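Local atomic coordinates of mannan endo-1,6-alpha-mannosidase (Chaetomium thermophilum, PDB entry 6RY0), a protein that probably cleaves alpha-1,6-mannosidic linkages, and as a calcium-binding family 76 enzyme is implicated in transferring GPI-anchored glycoproteins into the fungal cell wall. Residues N263-L268 against H328-V333; N289-I294 against D343-V348. One frame throughout, in Å; residues are numbered along the deposited sequence. Where two conformers were deposited one is given.

Contact 1. Residues N263-L268 against H328-V333; sequences NAALLL and HRWMAV
Trp-330 lays its six-membered ring against the helical turn that carries Ala-265 and Leu-266, and this meeting illustrates how one large aromatic can carry the largest share of a contact between two nearly parallel helices. The axes of the two segments pass 9.2 Å apart at 26°, and the backbones come nearest where Ala-265 faces Trp-330. The tight part is the indole. One methyl of Leu-266 sits over its face, CD1 lying 3.9 Å from the centroid of the Trp-330 six-membered ring and only 9° off the normal, a CH-pi contact. Leu-266 CB closes in on Trp-330 CZ3 at 3.6 Å, while Ala-265 CB comes to the ring's edge, in its plane, 4.0 Å from Trp-330 CE3. CG of Leu-266 stands anti to the backbone N (chi1 -171°), which brings CD1 above the indole. The other flank is looser: Leu-268 and Met-331 cross at about a right angle and share a single approach, Leu-268 CD2 to Met-331 CG at 4.1 Å. No hydrogen bond spans the pair, and this looser side is no solvent side, since all five touching residues are buried. The joined segments belong to helices 261-278 and 323-337, two near-parallel buried helices consistent with the inner layer of the (alpha/alpha)6 barrel known for this family. Helix 127-142 reaches the same indole through Phe-132 and Met-135, helix 196-213 touches Leu-266 through Asp-204 and Leu-267 through Ala-200, and helix 389-401 covers the far side of 328-333 at His-328, Arg-329 and Ala-332.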
loop_
_atom_site.group_PDB
_atom_site.type_symbol
_atom_site.label_atom_id
_atom_site.label_comp_id
_atom_site.label_asym_id
_atom_site.label_seq_id
_atom_site.Cartn_x
_atom_site.Cartn_y
_atom_site.Cartn_z
ATOM N N ASN A 263 1.749 6.221 -6.162
ATOM C CA ASN A 263 3.173 6.536 -6.178
ATOM C C ASN A 263 3.470 7.792 -5.389
ATOM O O ASN A 263 4.287 7.793 -4.454
ATOM C CB ASN A 263 3.701 6.659 -7.620
ATOM C CG ASN A 263 4.104 5.343 -8.209
ATOM O OD1 ASN A 263 4.565 4.453 -7.489
ATOM N ND2 ASN A 263 4.002 5.215 -9.528
ATOM N N ALA A 264 2.791 8.881 -5.697
ATOM C CA ALA A 264 2.992 10.109 -4.928
ATOM C C ALA A 264 2.582 9.901 -3.482
ATOM O O ALA A 264 3.260 10.378 -2.567
ATOM C CB ALA A 264 2.239 11.285 -5.553
ATOM N N ALA A 265 1.468 9.221 -3.238
ATOM C CA ALA A 265 1.009 9.065 -1.867
ATOM C C ALA A 265 1.970 8.209 -1.041
ATOM O O ALA A 265 2.147 8.484 0.154
ATOM C CB ALA A 265 -0.402 8.464 -1.817
ATOM N N LEU A 266 2.583 7.181 -1.624
ATOM C CA LEU A 266 3.506 6.361 -0.870
ATOM C C LEU A 266 4.757 7.160 -0.523
ATOM O O LEU A 266 5.305 7.025 0.565
ATOM C CB LEU A 266 3.846 5.077 -1.642
ATOM C CG LEU A 266 4.637 4.043 -0.834
ATOM C CD1 LEU A 266 4.026 3.771 0.524
ATOM C CD2 LEU A 266 4.706 2.761 -1.632
ATOM N N LEU A 267 5.254 7.977 -1.455
ATOM C CA LEU A 267 6.383 8.831 -1.144
ATOM C C LEU A 267 6.026 9.837 -0.055
ATOM O O LEU A 267 6.848 10.104 0.828
ATOM C CB LEU A 267 6.910 9.530 -2.377
ATOM C CG LEU A 267 7.524 8.607 -3.440
ATOM C CD1 LEU A 267 8.100 9.430 -4.568
ATOM C CD2 LEU A 267 8.555 7.691 -2.869
ATOM N N LEU A 268 4.831 10.423 -0.098
ATOM C CA LEU A 268 4.389 11.298 0.986
ATOM C C LEU A 268 4.414 10.564 2.330
ATOM O O LEU A 268 4.886 11.102 3.319
ATOM C CB LEU A 268 2.981 11.831 0.676
ATOM C CG LEU A 268 2.345 12.631 1.812
ATOM C CD1 LEU A 268 3.078 13.937 2.088
ATOM C CD2 LEU A 268 0.889 12.906 1.523
ATOM N N HIS A 328 -6.158 7.168 0.619
ATOM C CA HIS A 328 -6.871 7.560 1.827
ATOM C C HIS A 328 -6.188 7.076 3.096
ATOM O O HIS A 328 -5.981 7.845 4.026
ATOM C CB HIS A 328 -8.323 7.014 1.783
ATOM C CG HIS A 328 -9.282 7.935 1.086
ATOM N ND1 HIS A 328 -10.129 8.742 1.794
ATOM C CD2 HIS A 328 -9.549 8.193 -0.233
ATOM C CE1 HIS A 328 -10.858 9.454 0.933
ATOM N NE2 HIS A 328 -10.538 9.145 -0.307
ATOM N N ARG A 329 -5.873 5.788 3.161
ATOM C CA ARG A 329 -5.319 5.236 4.409
ATOM C C ARG A 329 -3.970 5.850 4.733
ATOM O O ARG A 329 -3.678 6.142 5.901
ATOM C CB ARG A 329 -5.196 3.694 4.317
ATOM C CG ARG A 329 -6.479 2.967 4.485
ATOM C CD ARG A 329 -6.379 1.478 4.027
ATOM N NE ARG A 329 -5.280 0.848 4.647
ATOM C CZ ARG A 329 -4.347 0.143 4.023
ATOM N NH1 ARG A 329 -4.373 -0.144 2.722
ATOM N NH2 ARG A 329 -3.299 -0.302 4.747
ATOM N N TRP A 330 -3.129 5.998 3.720
ATOM C CA TRP A 330 -1.782 6.521 3.921
ATOM C C TRP A 330 -1.824 8.005 4.267
ATOM O O TRP A 330 -1.120 8.454 5.184
ATOM C CB TRP A 330 -0.924 6.280 2.696
ATOM C CG TRP A 330 -0.620 4.848 2.421
ATOM C CD1 TRP A 330 -0.701 3.798 3.268
ATOM C CD2 TRP A 330 -0.199 4.321 1.159
ATOM N NE1 TRP A 330 -0.372 2.635 2.590
ATOM C CE2 TRP A 330 -0.057 2.945 1.294
ATOM C CE3 TRP A 330 0.046 4.898 -0.084
ATOM C CZ2 TRP A 330 0.358 2.132 0.255
ATOM C CZ3 TRP A 330 0.420 4.091 -1.134
ATOM C CH2 TRP A 330 0.591 2.722 -0.945
ATOM N N MET A 331 -2.640 8.782 3.560
ATOM C CA MET A 331 -2.752 10.210 3.883
ATOM C C MET A 331 -3.311 10.431 5.284
ATOM O O MET A 331 -2.899 11.348 5.986
ATOM C CB MET A 331 -3.558 10.964 2.840
ATOM C CG MET A 331 -2.823 11.087 1.501
ATOM S SD MET A 331 -3.720 11.999 0.231
ATOM C CE MET A 331 -3.524 13.669 0.823
ATOM N N ALA A 332 -4.233 9.582 5.712
ATOM C CA ALA A 332 -4.748 9.685 7.061
ATOM C C ALA A 332 -3.627 9.502 8.083
ATOM O O ALA A 332 -3.500 10.267 9.050
ATOM C CB ALA A 332 -5.891 8.722 7.280
ATOM N N VAL A 333 -2.775 8.497 7.889
ATOM C CA VAL A 333 -1.651 8.282 8.808
ATOM C C VAL A 333 -0.673 9.467 8.784
ATOM O O VAL A 333 -0.136 9.844 9.831
ATOM C CB VAL A 333 -0.953 6.939 8.517
ATOM C CG1 VAL A 333 0.388 6.839 9.235
ATOM C CG2 VAL A 333 -1.863 5.815 8.919
#

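Contact 2. Residues N289-I294 against D343-V348; sequences NLLTGI and DRILPV
Leu-291 and Arg-344 mark the nearest backbone approach of two helical segments whose axes stay 11.4 Å apart and run at 29° to each other, close to parallel. Helix 343-348 is kinked: Pro-347, whose nitrogen carries no hydrogen, cannot bond back to the preceding turn, and Val-348 N makes only a weak bond to Ile-345 O. Across so wide a gap long side chains must do the work, and the case shows how an arginine can serve an apolar and a polar neighbour at once. The Arg-344 chain bends at chi3 (69°) and slides past Leu-291 in the opposite direction. Leu-291 CG lies 3.9 Å above the guanidinium plane of Arg-344, over its centre, and Leu-291 CD2 is 3.7 Å from Arg-344 NH1. In that same plane the group reaches Thr-292: Arg-344 NH2 donates to Thr-292 OG1 at 2.8 Å, nearly straight at 173°. The threonine hydroxyl also bonds to the carbonyl oxygen of Asp-288 one turn back, which should help fix its rotation. Shortening Arg-344 to an alanine is likely to leave Thr-292 OG1 without its cross-helix donor and uncover the side of Leu-291 on which the guanidinium lies. Deeper in, Leu-291 CD1 meets Ile-345 CG1 at 3.8 Å, so the contact grades from an exposed threonine to a buried aliphatic pair. The segments lie on helices 281-298 and 342-358, a pair consistent with the outer layer of the family's (alpha/alpha)6 barrel. Helix 323-337 is packed against both, Met-331 touching Leu-291, and Val-334 and Thr-335 touching Ile-345, while helix 261-278 backs Leu-290 and Ile-294.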
loop_
_atom_site.group_PDB
_atom_site.type_symbol
_atom_site.label_atom_id
_atom_site.label_comp_id
_atom_site.label_asym_id
_atom_site.label_seq_id
_atom_site.Cartn_x
_atom_site.Cartn_y
_atom_site.Cartn_z
ATOM N N ASN A 289 5.882 19.593 -0.191
ATOM C CA ASN A 289 5.899 19.615 -1.649
ATOM C C ASN A 289 5.141 18.443 -2.250
ATOM O O ASN A 289 4.367 18.632 -3.190
ATOM C CB ASN A 289 7.334 19.654 -2.162
ATOM C CG ASN A 289 7.955 21.037 -2.079
ATOM O OD1 ASN A 289 7.275 22.033 -2.231
ATOM N ND2 ASN A 289 9.246 21.091 -1.873
ATOM N N LEU A 290 5.358 17.237 -1.722
ATOM C CA LEU A 290 4.626 16.094 -2.216
ATOM C C LEU A 290 3.127 16.286 -1.990
ATOM O O LEU A 290 2.318 15.966 -2.866
ATOM C CB LEU A 290 5.089 14.809 -1.535
ATOM C CG LEU A 290 6.458 14.318 -2.008
ATOM C CD1 LEU A 290 7.045 13.330 -1.015
ATOM C CD2 LEU A 290 6.401 13.699 -3.412
ATOM N N LEU A 291 2.746 16.782 -0.827
ATOM C CA LEU A 291 1.336 16.998 -0.504
ATOM C C LEU A 291 0.711 18.034 -1.431
ATOM O O LEU A 291 -0.400 17.850 -1.937
ATOM C CB LEU A 291 1.211 17.409 0.946
ATOM C CG LEU A 291 -0.210 17.679 1.451
ATOM C CD1 LEU A 291 -1.178 16.528 1.152
ATOM C CD2 LEU A 291 -0.184 18.010 2.930
ATOM N N THR A 292 1.409 19.141 -1.666
ATOM C CA THR A 292 0.911 20.143 -2.599
ATOM C C THR A 292 0.623 19.506 -3.955
ATOM O O THR A 292 -0.430 19.725 -4.553
ATOM C CB THR A 292 1.894 21.302 -2.731
ATOM O OG1 THR A 292 1.989 21.943 -1.456
ATOM C CG2 THR A 292 1.505 22.312 -3.784
ATOM N N GLY A 293 1.561 18.702 -4.438
ATOM C CA GLY A 293 1.374 18.048 -5.713
ATOM C C GLY A 293 0.173 17.111 -5.721
ATOM O O GLY A 293 -0.594 17.099 -6.699
ATOM N N ILE A 294 0.012 16.324 -4.672
ATOM C CA ILE A 294 -1.098 15.379 -4.619
ATOM C C ILE A 294 -2.440 16.081 -4.635
ATOM O O ILE A 294 -3.370 15.677 -5.352
ATOM C CB ILE A 294 -0.946 14.496 -3.381
ATOM C CG1 ILE A 294 0.190 13.505 -3.561
ATOM C CG2 ILE A 294 -2.245 13.790 -3.024
ATOM C CD1 ILE A 294 0.712 12.909 -2.257
ATOM N N ASP A 343 -4.905 19.815 8.677
ATOM C CA ASP A 343 -5.977 20.618 8.110
ATOM C C ASP A 343 -5.934 20.698 6.588
ATOM O O ASP A 343 -6.933 21.040 5.973
ATOM C CB ASP A 343 -5.971 22.028 8.704
ATOM C CG ASP A 343 -6.318 22.052 10.193
ATOM O OD1 ASP A 343 -6.904 21.077 10.713
ATOM O OD2 ASP A 343 -6.032 23.073 10.832
ATOM N N ARG A 344 -4.808 20.343 5.971
ATOM C CA ARG A 344 -4.736 20.233 4.529
ATOM C C ARG A 344 -5.339 18.909 4.036
ATOM O O ARG A 344 -5.792 18.829 2.907
ATOM C CB ARG A 344 -3.299 20.323 4.017
ATOM C CG ARG A 344 -2.618 21.653 4.335
ATOM C CD ARG A 344 -1.214 21.689 3.757
ATOM N NE ARG A 344 -1.259 21.754 2.312
ATOM C CZ ARG A 344 -0.173 21.674 1.528
ATOM N NH1 ARG A 344 1.013 21.378 2.028
ATOM N NH2 ARG A 344 -0.292 21.874 0.226
ATOM N N ILE A 345 -5.298 17.879 4.859
ATOM C CA ILE A 345 -5.615 16.537 4.428
ATOM C C ILE A 345 -7.030 16.111 4.865
ATOM O O ILE A 345 -7.800 15.618 4.043
ATOM C CB ILE A 345 -4.567 15.517 4.942
ATOM C CG1 ILE A 345 -3.234 15.767 4.204
ATOM C CG2 ILE A 345 -5.072 14.079 4.760
ATOM C CD1 ILE A 345 -2.090 14.894 4.719
ATOM N N LEU A 346 -7.360 16.212 6.151
ATOM C CA LEU A 346 -8.606 15.602 6.617
ATOM C C LEU A 346 -9.847 16.124 5.912
ATOM O O LEU A 346 -10.715 15.327 5.581
ATOM C CB LEU A 346 -8.752 15.663 8.133
ATOM C CG LEU A 346 -7.691 14.880 8.907
ATOM C CD1 LEU A 346 -8.020 14.898 10.390
ATOM C CD2 LEU A 346 -7.531 13.446 8.454
ATOM N N PRO A 347 -9.973 17.438 5.644
ATOM C CA PRO A 347 -11.206 17.896 4.971
ATOM C C PRO A 347 -11.360 17.337 3.571
ATOM O O PRO A 347 -12.487 17.113 3.105
ATOM C CB PRO A 347 -11.054 19.421 4.975
ATOM C CG PRO A 347 -10.154 19.689 6.129
ATOM C CD PRO A 347 -9.161 18.564 6.119
ATOM N N VAL A 348 -10.246 17.120 2.861
ATOM C CA VAL A 348 -10.281 16.605 1.514
ATOM C C VAL A 348 -10.568 15.086 1.517
ATOM O O VAL A 348 -11.319 14.569 0.692
ATOM C CB VAL A 348 -8.931 16.975 0.855
ATOM C CG1 VAL A 348 -8.860 16.467 -0.534
ATOM C CG2 VAL A 348 -8.691 18.509 0.924
#

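In the fold
The two contacts show how successive helix pairs build a layered helical fold. Their centres lie about 10 Å apart, contact 1 about 8 Å and contact 2 about 18 Å from the centre of the chain. Along the sequence the segments alternate: helix 261-278 is followed by 281-298, and 323-337 by 342-358, so each pair supplies one helix to either contact. The layers touch directly, Leu-267 O reaching Leu-290 CD1 at 3.7 Å. All four helices belong to the family 76 fold, consistent with its double-layered alpha-helical barrel. Contact 2 lies away from the calcium sites; in contact 1 the Leu-266 side chain is about 12 Å from that of Asp-129, which binds calcium in another structure but not here.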